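Side-chain contact in structural polyprotein, VP2 (Israeli acute paralysis virus, PDB 5CDD), which probably serves as a structural capsid protein, one of the jelly-roll subunits that build the shell of this honeybee virus: residues 136-139 with 143-146. Sequence-based numbering, arbitrary orientation.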
ATOM      1  N   ILE C 136     -50.634   1.540  24.287  1.00 32.31           N
ATOM      2  CA  ILE C 136     -50.570   2.278  23.035  1.00 32.01           C
ATOM      3  C   ILE C 136     -49.444   3.302  23.121  1.00 33.04           C
ATOM      4  O   ILE C 136     -49.619   4.395  23.662  1.00 33.52           O
ATOM      5  CB  ILE C 136     -51.895   3.003  22.746  1.00 30.96           C
ATOM      6  CG1 ILE C 136     -53.025   1.982  22.631  1.00 30.66           C
ATOM      7  CG2 ILE C 136     -51.776   3.809  21.461  1.00 29.22           C
ATOM      8  CD1 ILE C 136     -54.382   2.598  22.371  1.00 31.45           C
ATOM      9  N   PRO C 137     -48.262   2.953  22.589  1.00 32.64           N
ATOM     10  CA  PRO C 137     -47.101   3.846  22.609  1.00 32.35           C
ATOM     11  C   PRO C 137     -47.422   5.206  22.002  1.00 32.48           C
ATOM     12  O   PRO C 137     -48.258   5.307  21.106  1.00 34.37           O
ATOM     13  CB  PRO C 137     -46.070   3.083  21.781  1.00 32.53           C
ATOM     14  CG  PRO C 137     -46.436   1.656  22.017  1.00 32.77           C
ATOM     15  CD  PRO C 137     -47.936   1.693  21.901  1.00 32.17           C
ATOM     16  N   TYR C 138     -46.764   6.247  22.501  1.00 31.83           N
ATOM     17  CA  TYR C 138     -46.967   7.594  21.983  1.00 31.35           C
ATOM     18  C   TYR C 138     -46.940   7.460  20.462  1.00 32.27           C
ATOM     19  O   TYR C 138     -45.893   7.179  19.878  1.00 33.48           O
ATOM     20  CB  TYR C 138     -45.836   8.502  22.463  1.00 30.30           C
ATOM     21  CG  TYR C 138     -45.975   9.938  22.032  1.00 29.58           C
ATOM     22  CD1 TYR C 138     -47.012  10.731  22.514  1.00 29.54           C
ATOM     23  CD2 TYR C 138     -45.076  10.503  21.129  1.00 29.76           C
ATOM     24  CE1 TYR C 138     -47.153  12.053  22.108  1.00 29.05           C
ATOM     25  CE2 TYR C 138     -45.208  11.824  20.716  1.00 29.91           C
ATOM     26  CZ  TYR C 138     -46.249  12.591  21.209  1.00 29.12           C
ATOM     27  OH  TYR C 138     -46.390  13.893  20.795  1.00 31.60           O
ATOM     28  N   ALA C 139     -48.090   7.653  19.825  1.00 31.88           N
ATOM     29  CA  ALA C 139     -48.188   7.499  18.379  1.00 32.53           C
ATOM     30  C   ALA C 139     -48.236   8.780  17.560  1.00 32.42           C
ATOM     31  O   ALA C 139     -48.551   8.741  16.370  1.00 32.21           O
ATOM     32  CB  ALA C 139     -49.395   6.630  18.043  1.00 33.01           C
ATOM     33  N   GLU C 143     -43.452  16.178  18.399  1.00 33.14           N
ATOM     34  CA  GLU C 143     -42.664  16.007  19.611  1.00 34.94           C
ATOM     35  C   GLU C 143     -43.528  15.942  20.865  1.00 35.68           C
ATOM     36  O   GLU C 143     -43.103  15.412  21.897  1.00 35.45           O
ATOM     37  CB  GLU C 143     -41.648  17.141  19.737  1.00 36.64           C
ATOM     38  CG  GLU C 143     -40.669  17.244  18.571  1.00 41.44           C
ATOM     39  CD  GLU C 143     -39.988  15.921  18.246  1.00 44.44           C
ATOM     40  OE1 GLU C 143     -40.596  15.091  17.533  1.00 46.26           O
ATOM     41  OE2 GLU C 143     -38.845  15.709  18.709  1.00 46.02           O
ATOM     42  N   ALA C 144     -44.741  16.480  20.775  1.00 36.21           N
ATOM     43  CA  ALA C 144     -45.662  16.477  21.905  1.00 35.45           C
ATOM     44  C   ALA C 144     -47.086  16.825  21.483  1.00 36.17           C
ATOM     45  O   ALA C 144     -47.321  17.337  20.388  1.00 36.47           O
ATOM     46  CB  ALA C 144     -45.183  17.450  22.971  1.00 33.79           C
ATOM     47  N   TYR C 145     -48.030  16.538  22.373  1.00 37.37           N
ATOM     48  CA  TYR C 145     -49.445  16.806  22.142  1.00 38.19           C
ATOM     49  C   TYR C 145     -49.803  18.174  22.721  1.00 38.69           C
ATOM     50  O   TYR C 145     -49.504  18.460  23.879  1.00 39.01           O
ATOM     51  CB  TYR C 145     -50.280  15.711  22.818  1.00 39.18           C
ATOM     52  CG  TYR C 145     -51.780  15.886  22.715  1.00 40.60           C
ATOM     53  CD1 TYR C 145     -52.434  15.792  21.487  1.00 41.08           C
ATOM     54  CD2 TYR C 145     -52.549  16.132  23.853  1.00 40.99           C
ATOM     55  CE1 TYR C 145     -53.819  15.937  21.395  1.00 41.95           C
ATOM     56  CE2 TYR C 145     -53.931  16.280  23.772  1.00 41.51           C
ATOM     57  CZ  TYR C 145     -54.559  16.181  22.542  1.00 42.09           C
ATOM     58  OH  TYR C 145     -55.923  16.327  22.460  1.00 43.25           O
ATOM     59  N   ASP C 146     -50.436  19.020  21.914  1.00 39.57           N
ATOM     60  CA  ASP C 146     -50.831  20.349  22.368  1.00 40.55           C
ATOM     61  C   ASP C 146     -52.093  20.239  23.219  1.00 40.68           C
ATOM     62  O   ASP C 146     -53.178  19.971  22.703  1.00 41.56           O
ATOM     63  CB  ASP C 146     -51.103  21.258  21.171  1.00 43.45           C
ATOM     64  CG  ASP C 146     -51.186  22.720  21.558  1.00 47.20           C
ATOM     65  OD1 ASP C 146     -51.984  23.056  22.460  1.00 48.62           O
ATOM     66  OD2 ASP C 146     -50.454  23.532  20.956  1.00 49.37           O
TER
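The chi1 of Tyr138 is -178°, which sets CG opposite the backbone N and extends the side chain toward residues 143-146. The hydroxyl then leads toward the backbone around Ala144; chi2 of 66° only sets how the ring is turned about its long axis. The contact is almost entirely the end of this one side chain against main chain. Tyr138 OH lies 2.9 Å from Ala144 CA and 3.1 Å from Ala144 N, but the angle to that N is too poor for a hydrogen bond. Tyr138 OH is 3.5 Å from Glu143 C. The N of Tyr145 sits near the plane of the Tyr138 ring, at its edge, whereas Ala144 CA approaches obliquely. Ala144 CB points away and is 4.3 Å from Tyr138 OH. The ring of Tyr145 also leads away, toward Ser53 and Leu56 of helix 53-57.

The hydroxyl finds its hydrogen bond at Gln142 O, just before 143-146. Phe154 meets the Tyr138 ring edge-to-face. The side chain thus spans the short loop that interrupts strand 131-146, which pairs with strand 68-81 in the jelly roll. At the far end of the loop, Glu143 forms a salt bridge with Arg152 of a neighbouring capsid chain. No hydrogen bond joins 136-139 to 143-146 directly. Their contact is non-bonded packing of the phenol end against main chain, and its polar tie is made to the loop between them.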